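Local coordinates for uncharacterized protein (Archaeoglobus fulgidus, PDB 3LOT) that probably cleaves 3-keto-5-aminohexanoate and related beta-keto acids, using a zinc ion held in a TIM-barrel fold, at residues H50-R54 against V67-I71; C72-K76 against K309-F314; N84-G88 against R100-V104. All coordinates share one frame; numbering follows the deposited sequence.

How the contacts relate
Contacts 1 and 3 are buried; contact 2 lies at the surface. Contacts 1 and 2 share helix 65-78, which gives residues 67-71 to one and 72-76 to the other. Contacts 1 and 3 both rest on the barrel sheet, through the parallel neighbouring strands 48-54 and 82-85. Contact 1 is apolar on its helix side; His50 and His52 bind zinc, and neither side chain touches the helix. Contact 3 combines valine packing with an arginine bond to a backbone carbonyl and two bridging waters. Contact 2 joins the chain's C-terminus to the helix by a salt bridge and a ring packed over a cysteine. Its segments are separated by 232 residues, with contact 3 nested among them.

Contact 1. Residues H50-R54 against V67-I71; sequences HIHAR and VFRYI. With ZN (zinc ion), chain P.
Phe68 of helix 65-78 lies against the backbone of Ile51-Ala53 and carries much of this contact. Its CB does not point straight at the strand. CG lies beside the backbone N and anti to the carbonyl carbon (chi1 -81°), which swings the ring across to the strand. CD2 meets Ala53 CB at 4.0 Å, and CE2 meets the same methyl slightly closer. At the tip, CZ is 3.6 Å from Ala53 N. On the other edge, CE1 is 3.5 Å from Ile51 O, which lies in the plane of the ring. The Ala53 methyl thus sits over one face as a CH-pi contact, with CB 4.0 Å from the ring centroid and offset toward the rim.

Two branched side chains extend the apolar layer. Val67 CG1 touches Ala53 CB at 3.8 Å. Ile71 CG2 meets Ile51 CG2 at 3.8 Å, the two chains crossing at a slant. Ile71 CD1 lies near His52 O, a buried carbonyl oxygen with no hydrogen-bond partner in the model.

The strand alternates. Ile51 and Ala53 face the helix, while His52 turns its CB away from it. His50 NE2 binds the zinc ion at 2.4 Å and His52 NE2 at 2.3 Å. Glu262 is a further ligand of the metal. His50 ND1 is hydrogen-bonded to Asn84 OD1, which, with the zinc bond, probably fixes the turn of that imidazole.

After strand 48-54 and the short antiparallel strand 61-62, the chain forms helix 65-78 and then strand 82-85, the parallel neighbour of 48-54, so the contact belongs to a beta-alpha-beta unit of the barrel. On the flanks, Ile71 packs on Pro31 and Ile34 of helix 31-43, and Phe68 on Val103 and Leu107 of helix 103-107.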
# COMPACT_ATOMS: atom_id res chain seq x y z
N HIS D 50 16.11 22.01 16.69
CA HIS D 50 14.77 22.22 17.19
C HIS D 50 14.78 22.42 18.70
O HIS D 50 15.28 21.58 19.41
CB HIS D 50 13.91 21.05 16.79
CG HIS D 50 12.52 21.15 17.27
ND1 HIS D 50 11.69 22.20 16.92
CD2 HIS D 50 11.81 20.36 18.11
CE1 HIS D 50 10.52 22.03 17.50
NE2 HIS D 50 10.56 20.91 18.21
N ILE D 51 14.26 23.56 19.16
CA ILE D 51 14.44 24.05 20.53
C ILE D 51 13.12 24.10 21.34
O ILE D 51 12.12 24.66 20.87
CB ILE D 51 15.10 25.48 20.54
CG1 ILE D 51 16.51 25.43 19.88
CG2 ILE D 51 15.16 26.08 21.96
CD1 ILE D 51 17.49 24.37 20.41
N HIS D 52 13.13 23.44 22.50
CA HIS D 52 12.22 23.71 23.61
C HIS D 52 12.96 24.39 24.78
O HIS D 52 14.17 24.25 24.92
CB HIS D 52 11.64 22.43 24.20
CG HIS D 52 10.70 21.68 23.30
ND1 HIS D 52 9.44 21.28 23.70
CD2 HIS D 52 10.86 21.23 22.03
CE1 HIS D 52 8.85 20.64 22.71
NE2 HIS D 52 9.68 20.60 21.69
N ALA D 53 12.20 25.07 25.64
CA ALA D 53 12.72 25.59 26.90
C ALA D 53 12.37 24.62 28.04
O ALA D 53 11.34 23.93 28.00
CB ALA D 53 12.12 26.96 27.17
N ARG D 54 13.21 24.64 29.07
CA ARG D 54 12.99 23.94 30.32
C ARG D 54 13.42 24.87 31.46
O ARG D 54 14.41 25.59 31.36
CB ARG D 54 13.85 22.70 30.38
CG ARG D 54 13.37 21.59 29.49
CD ARG D 54 14.29 20.45 29.58
NE ARG D 54 13.84 19.32 28.77
CZ ARG D 54 12.89 18.44 29.10
NH1 ARG D 54 12.19 18.52 30.22
NH2 ARG D 54 12.59 17.49 28.25
N VAL D 67 13.07 32.68 28.33
CA VAL D 67 14.01 31.56 28.31
C VAL D 67 14.30 31.15 26.87
O VAL D 67 15.47 30.98 26.46
CB VAL D 67 13.47 30.35 29.16
CG1 VAL D 67 14.44 29.17 29.12
CG2 VAL D 67 13.23 30.81 30.65
N PHE D 68 13.26 31.02 26.08
CA PHE D 68 13.49 30.97 24.62
C PHE D 68 14.39 32.07 24.09
O PHE D 68 15.28 31.80 23.27
CB PHE D 68 12.18 31.02 23.86
CG PHE D 68 11.49 29.71 23.79
CD1 PHE D 68 11.94 28.74 22.90
CD2 PHE D 68 10.39 29.45 24.58
CE1 PHE D 68 11.30 27.52 22.79
CE2 PHE D 68 9.73 28.25 24.49
CZ PHE D 68 10.19 27.26 23.59
N ARG D 69 14.15 33.30 24.51
CA ARG D 69 14.89 34.42 23.93
C ARG D 69 16.38 34.25 24.25
O ARG D 69 17.24 34.42 23.37
CB ARG D 69 14.37 35.77 24.40
CG ARG D 69 15.00 36.92 23.59
CD ARG D 69 14.58 38.26 24.05
NE ARG D 69 13.14 38.37 24.29
CZ ARG D 69 12.22 38.59 23.35
NH1 ARG D 69 12.55 38.69 22.06
NH2 ARG D 69 10.95 38.70 23.71
N TYR D 70 16.66 33.89 25.50
CA TYR D 70 18.03 33.65 25.92
C TYR D 70 18.69 32.53 25.13
O TYR D 70 19.78 32.73 24.60
CB TYR D 70 18.09 33.38 27.43
CG TYR D 70 19.46 33.04 27.93
CD1 TYR D 70 20.35 34.04 28.34
CD2 TYR D 70 19.86 31.72 28.01
CE1 TYR D 70 21.63 33.71 28.82
CE2 TYR D 70 21.10 31.38 28.45
CZ TYR D 70 22.00 32.36 28.84
OH TYR D 70 23.24 31.96 29.30
N ILE D 71 18.04 31.37 25.07
CA ILE D 71 18.59 30.20 24.37
C ILE D 71 18.88 30.50 22.89
O ILE D 71 19.97 30.25 22.38
CB ILE D 71 17.63 29.00 24.45
CG1 ILE D 71 17.47 28.55 25.90
CG2 ILE D 71 18.14 27.85 23.61
CD1 ILE D 71 16.46 27.48 26.12
ZN ZN P . 9.45 19.38 19.73

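Contact 2. Residues C72-K76 against K309-F314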
# COMPACT_ATOMS: atom_id res chain seq x y z
N CYS D 72 17.92 31.13 22.23
CA CYS D 72 18.05 31.37 20.78
C CYS D 72 19.12 32.41 20.50
O CYS D 72 19.91 32.25 19.58
CB CYS D 72 16.71 31.76 20.17
SG CYS D 72 15.58 30.39 20.28
N ARG D 73 19.18 33.45 21.33
CA ARG D 73 20.17 34.48 21.13
C ARG D 73 21.58 33.93 21.30
O ARG D 73 22.49 34.24 20.53
CB ARG D 73 19.96 35.65 22.11
CG ARG D 73 21.00 36.78 21.95
CD ARG D 73 20.73 37.97 22.90
NE ARG D 73 20.53 37.52 24.28
CZ ARG D 73 19.42 37.69 25.00
NH1 ARG D 73 18.36 38.35 24.53
NH2 ARG D 73 19.38 37.22 26.25
N GLU D 74 21.76 33.11 22.32
CA GLU D 74 23.07 32.52 22.61
C GLU D 74 23.49 31.52 21.55
O GLU D 74 24.67 31.45 21.23
CB GLU D 74 23.06 31.88 24.01
CG GLU D 74 22.93 32.90 25.15
CD GLU D 74 24.24 33.64 25.41
OE1 GLU D 74 25.26 32.97 25.63
OE2 GLU D 74 24.26 34.88 25.40
N ILE D 75 22.55 30.72 21.02
CA ILE D 75 22.91 29.82 19.91
C ILE D 75 23.38 30.68 18.72
O ILE D 75 24.45 30.43 18.09
CB ILE D 75 21.75 28.89 19.47
CG1 ILE D 75 21.37 27.90 20.57
CG2 ILE D 75 22.18 28.07 18.22
CD1 ILE D 75 20.00 27.24 20.37
N LYS D 76 22.60 31.71 18.41
CA LYS D 76 22.90 32.58 17.23
C LYS D 76 24.28 33.28 17.32
O LYS D 76 24.94 33.46 16.32
CB LYS D 76 21.77 33.60 17.02
CG LYS D 76 21.93 34.58 15.87
CD LYS D 76 20.68 35.44 15.82
CE LYS D 76 20.81 36.66 14.97
NZ LYS D 76 21.80 37.55 15.58
N LYS D 309 19.35 34.35 8.87
CA LYS D 309 19.74 34.19 10.30
C LYS D 309 19.59 35.47 11.09
O LYS D 309 19.30 35.45 12.29
CB LYS D 309 21.18 33.62 10.45
CG LYS D 309 22.33 34.56 10.09
CD LYS D 309 23.68 33.80 10.02
CE LYS D 309 24.81 34.68 9.41
NZ LYS D 309 25.98 33.91 8.80
N GLU D 310 19.80 36.58 10.41
CA GLU D 310 19.75 37.89 11.07
C GLU D 310 18.40 38.61 10.95
O GLU D 310 18.26 39.71 11.44
CB GLU D 310 20.81 38.81 10.47
CG GLU D 310 22.25 38.40 10.75
CD GLU D 310 22.60 38.50 12.21
OE1 GLU D 310 21.81 39.03 13.04
OE2 GLU D 310 23.68 38.01 12.53
N ARG D 311 17.42 38.01 10.28
CA ARG D 311 16.08 38.64 10.17
C ARG D 311 15.12 38.17 11.28
O ARG D 311 13.90 38.40 11.23
CB ARG D 311 15.50 38.45 8.75
CG ARG D 311 16.09 39.47 7.78
CD ARG D 311 15.75 39.25 6.29
NE ARG D 311 16.50 40.17 5.44
CZ ARG D 311 16.15 41.43 5.16
NH1 ARG D 311 15.02 41.95 5.63
NH2 ARG D 311 16.92 42.19 4.37
N VAL D 312 15.69 37.55 12.31
CA VAL D 312 14.93 37.10 13.47
C VAL D 312 14.95 38.24 14.50
O VAL D 312 15.72 39.21 14.36
CB VAL D 312 15.50 35.73 14.02
CG1 VAL D 312 15.48 34.68 12.96
CG2 VAL D 312 16.94 35.86 14.57
N ASN D 313 14.11 38.11 15.52
CA ASN D 313 14.02 39.09 16.62
C ASN D 313 14.75 38.57 17.89
O ASN D 313 14.19 38.58 19.00
CB ASN D 313 12.54 39.31 16.93
CG ASN D 313 12.23 40.70 17.38
OD1 ASN D 313 12.97 41.64 17.11
ND2 ASN D 313 11.09 40.85 18.08
N PHE D 314 15.99 38.11 17.71
CA PHE D 314 16.88 37.71 18.81
C PHE D 314 18.35 37.64 18.31
O PHE D 314 18.63 37.87 17.11
CB PHE D 314 16.43 36.35 19.41
CG PHE D 314 16.47 35.20 18.43
CD1 PHE D 314 17.66 34.55 18.12
CD2 PHE D 314 15.29 34.73 17.85
CE1 PHE D 314 17.69 33.46 17.23
CE2 PHE D 314 15.31 33.65 16.98
CZ PHE D 314 16.52 33.03 16.64
OXT PHE D 314 19.33 37.32 19.05
O HOH W 1 22.56 36.40 19.07
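Lys76 NZ donates to Glu310 OE1 at 2.9 Å, a hydrogen bond within a salt bridge. It reaches that oxygen on the syn side, 35° out of the carboxylate plane. The two side chains cross at about a right angle. Lys76 is extended as far as CE and then bends (chi4 -66°), and the bend brings NZ to the glutamate. On the way its CE passes 3.3 Å from Phe314 O and equally close to Lys309 O. Of the terminal carboxylate, Phe314 O lies 3.5 Å from Lys76 NZ and OXT farther off, beyond salt-bridge range; the ammonium charge is likely to steady the group. With an alanine here, Glu310 would probably lose its salt-bridge mate, and the terminal carboxylate the ammonium group beside it.

The ring of Phe314 carries the apolar half. CG stands between its own backbone N and carbonyl carbon (chi1 62°), which turns the ring inward against the helix. Cys72 CB lies over one face, 3.5 Å from the centroid and almost on the ring normal, in a CH-pi contact. Cys72 SG stands over the ring at a longer 4.7 Å, a sulfur-aromatic contact. Val312 CG2 covers the opposite face, so the ring is sandwiched. Arg73 CG touches Phe314 OXT at 3.4 Å. A water donates to Arg73 O at 2.6 Å and, weakly, to the same OXT.

The contact fastens the chain's tail, which follows helix 297-304, to the flank of helix 65-78. Beneath it, Cys72, Lys76 and Phe314 all rest on Ile83 of strand 82-85. Cys72 and Phe314 also touch Leu107 of helix 103-107, so the Phe314 ring sits between helices 65-78 and 103-107, above strand 82-85.

Contact 3. Residues N84-G88 against R100-V104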
# COMPACT_ATOMS: atom_id res chain seq x y z
N ASN D 84 14.89 26.38 14.89
CA ASN D 84 13.47 26.03 14.79
C ASN D 84 12.90 25.97 16.21
O ASN D 84 13.36 25.15 17.01
CB ASN D 84 13.37 24.65 14.11
CG ASN D 84 11.92 24.12 13.97
OD1 ASN D 84 11.12 24.26 14.89
ND2 ASN D 84 11.62 23.43 12.85
N VAL D 85 11.89 26.78 16.48
CA VAL D 85 11.28 26.88 17.81
C VAL D 85 9.95 26.09 17.89
O VAL D 85 9.16 26.09 16.96
CB VAL D 85 11.02 28.36 18.13
CG1 VAL D 85 10.49 28.52 19.52
CG2 VAL D 85 12.31 29.13 17.93
N THR D 86 9.70 25.43 19.01
CA THR D 86 8.44 24.74 19.19
C THR D 86 7.33 25.73 19.57
O THR D 86 7.55 26.73 20.25
CB THR D 86 8.52 23.69 20.28
OG1 THR D 86 7.32 22.91 20.25
CG2 THR D 86 8.67 24.37 21.66
N THR D 87 6.15 25.47 19.05
CA THR D 87 4.92 26.00 19.59
C THR D 87 4.06 24.85 20.11
O THR D 87 2.92 25.08 20.49
CB THR D 87 4.08 26.81 18.54
OG1 THR D 87 3.53 25.92 17.56
CG2 THR D 87 4.92 27.84 17.85
N GLY D 88 4.61 23.63 20.09
CA GLY D 88 3.92 22.44 20.64
C GLY D 88 4.26 22.20 22.11
O GLY D 88 3.41 21.74 22.89
N ARG D 100 1.03 28.96 23.65
CA ARG D 100 2.21 28.28 23.08
C ARG D 100 2.77 29.06 21.90
O ARG D 100 4.01 29.10 21.67
CB ARG D 100 1.81 26.87 22.58
CG ARG D 100 2.17 25.63 23.49
CD ARG D 100 1.09 24.49 23.39
NE ARG D 100 0.93 24.09 22.00
CZ ARG D 100 -0.08 23.41 21.44
NH1 ARG D 100 -1.13 22.92 22.10
NH2 ARG D 100 0.01 23.20 20.13
N ALA D 101 1.87 29.72 21.18
CA ALA D 101 2.24 30.46 19.95
C ALA D 101 3.00 31.77 20.20
O ALA D 101 3.60 32.32 19.26
CB ALA D 101 1.01 30.75 19.10
N LYS D 102 2.99 32.25 21.43
CA LYS D 102 3.55 33.61 21.75
C LYS D 102 5.03 33.78 21.44
O LYS D 102 5.52 34.89 21.24
CB LYS D 102 3.34 33.93 23.22
CG LYS D 102 1.90 34.11 23.56
CD LYS D 102 1.72 34.55 24.99
CE LYS D 102 0.38 35.31 25.19
NZ LYS D 102 -0.13 35.01 26.58
N VAL D 103 5.75 32.67 21.41
CA VAL D 103 7.14 32.68 21.04
C VAL D 103 7.33 33.22 19.62
O VAL D 103 8.37 33.81 19.36
CB VAL D 103 7.78 31.25 21.21
CG1 VAL D 103 7.34 30.28 20.12
CG2 VAL D 103 9.27 31.35 21.26
N VAL D 104 6.32 33.08 18.74
CA VAL D 104 6.48 33.45 17.32
C VAL D 104 6.51 34.98 17.14
O VAL D 104 7.44 35.49 16.52
CB VAL D 104 5.52 32.67 16.39
CG1 VAL D 104 5.59 33.17 14.96
CG2 VAL D 104 5.86 31.14 16.44
O HOH W 2 6.39 27.83 22.51
O HOH W 3 1.67 24.09 17.26
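Arg100 NE donates to Thr87 O at 2.7 Å, and the bond is nearly straight at 170°. The oxygen lies in the guanidinium plane, and NE lies in the carbonyl plane on a lone pair. The arginine chain bends at chi2 and again at chi3 (55°), which folds it round that oxygen: CB and CG also lie close to it. The other nitrogens are held as well, NH2 by Asn152 OD1 and NH1 by Arg151 O, so the guanidinium is fixed on several sides.

The apolar packing is tight. Thr87 CG2 meets Val104 CG2 at 3.7 Å and, more loosely, Val103 CG1. The same Val103 methyl lies 3.6 Å from Thr86 O. Val85 and Val103 reach toward each other tip to tip, but Val85 has two deposited conformers, so its exact spacing is doubtful.

Elsewhere water fills in for direct contact, at two separate places. One water donates to Thr86 O and to Arg100 O, each at 2.8 Å, bridging the two backbones. The other donates to Thr87 OG1 at 2.6 Å and accepts only a weak bond from Arg100 NH2. Thr87 OG1 is also bonded to Thr113 O. Gly88, next to the guanidinium, is partly exposed and marks the more open end of the contact.

Thr86 OG1 accepts from Gly88 N at 2.8 Å in an ST turn, which shapes the chain just after strand 82-85. The nearest atom of the Thr86 side chain is about 4 Å from the zinc ion. OG1 hydrogen-bonds an unidentified molecule, probably from the crystallisation liquor, though such molecules often mark pockets. The arrangement is that of a TIM barrel, whose active site lies at the C-terminal ends of the strands; here the loop leaving one strand is secured beside the metal.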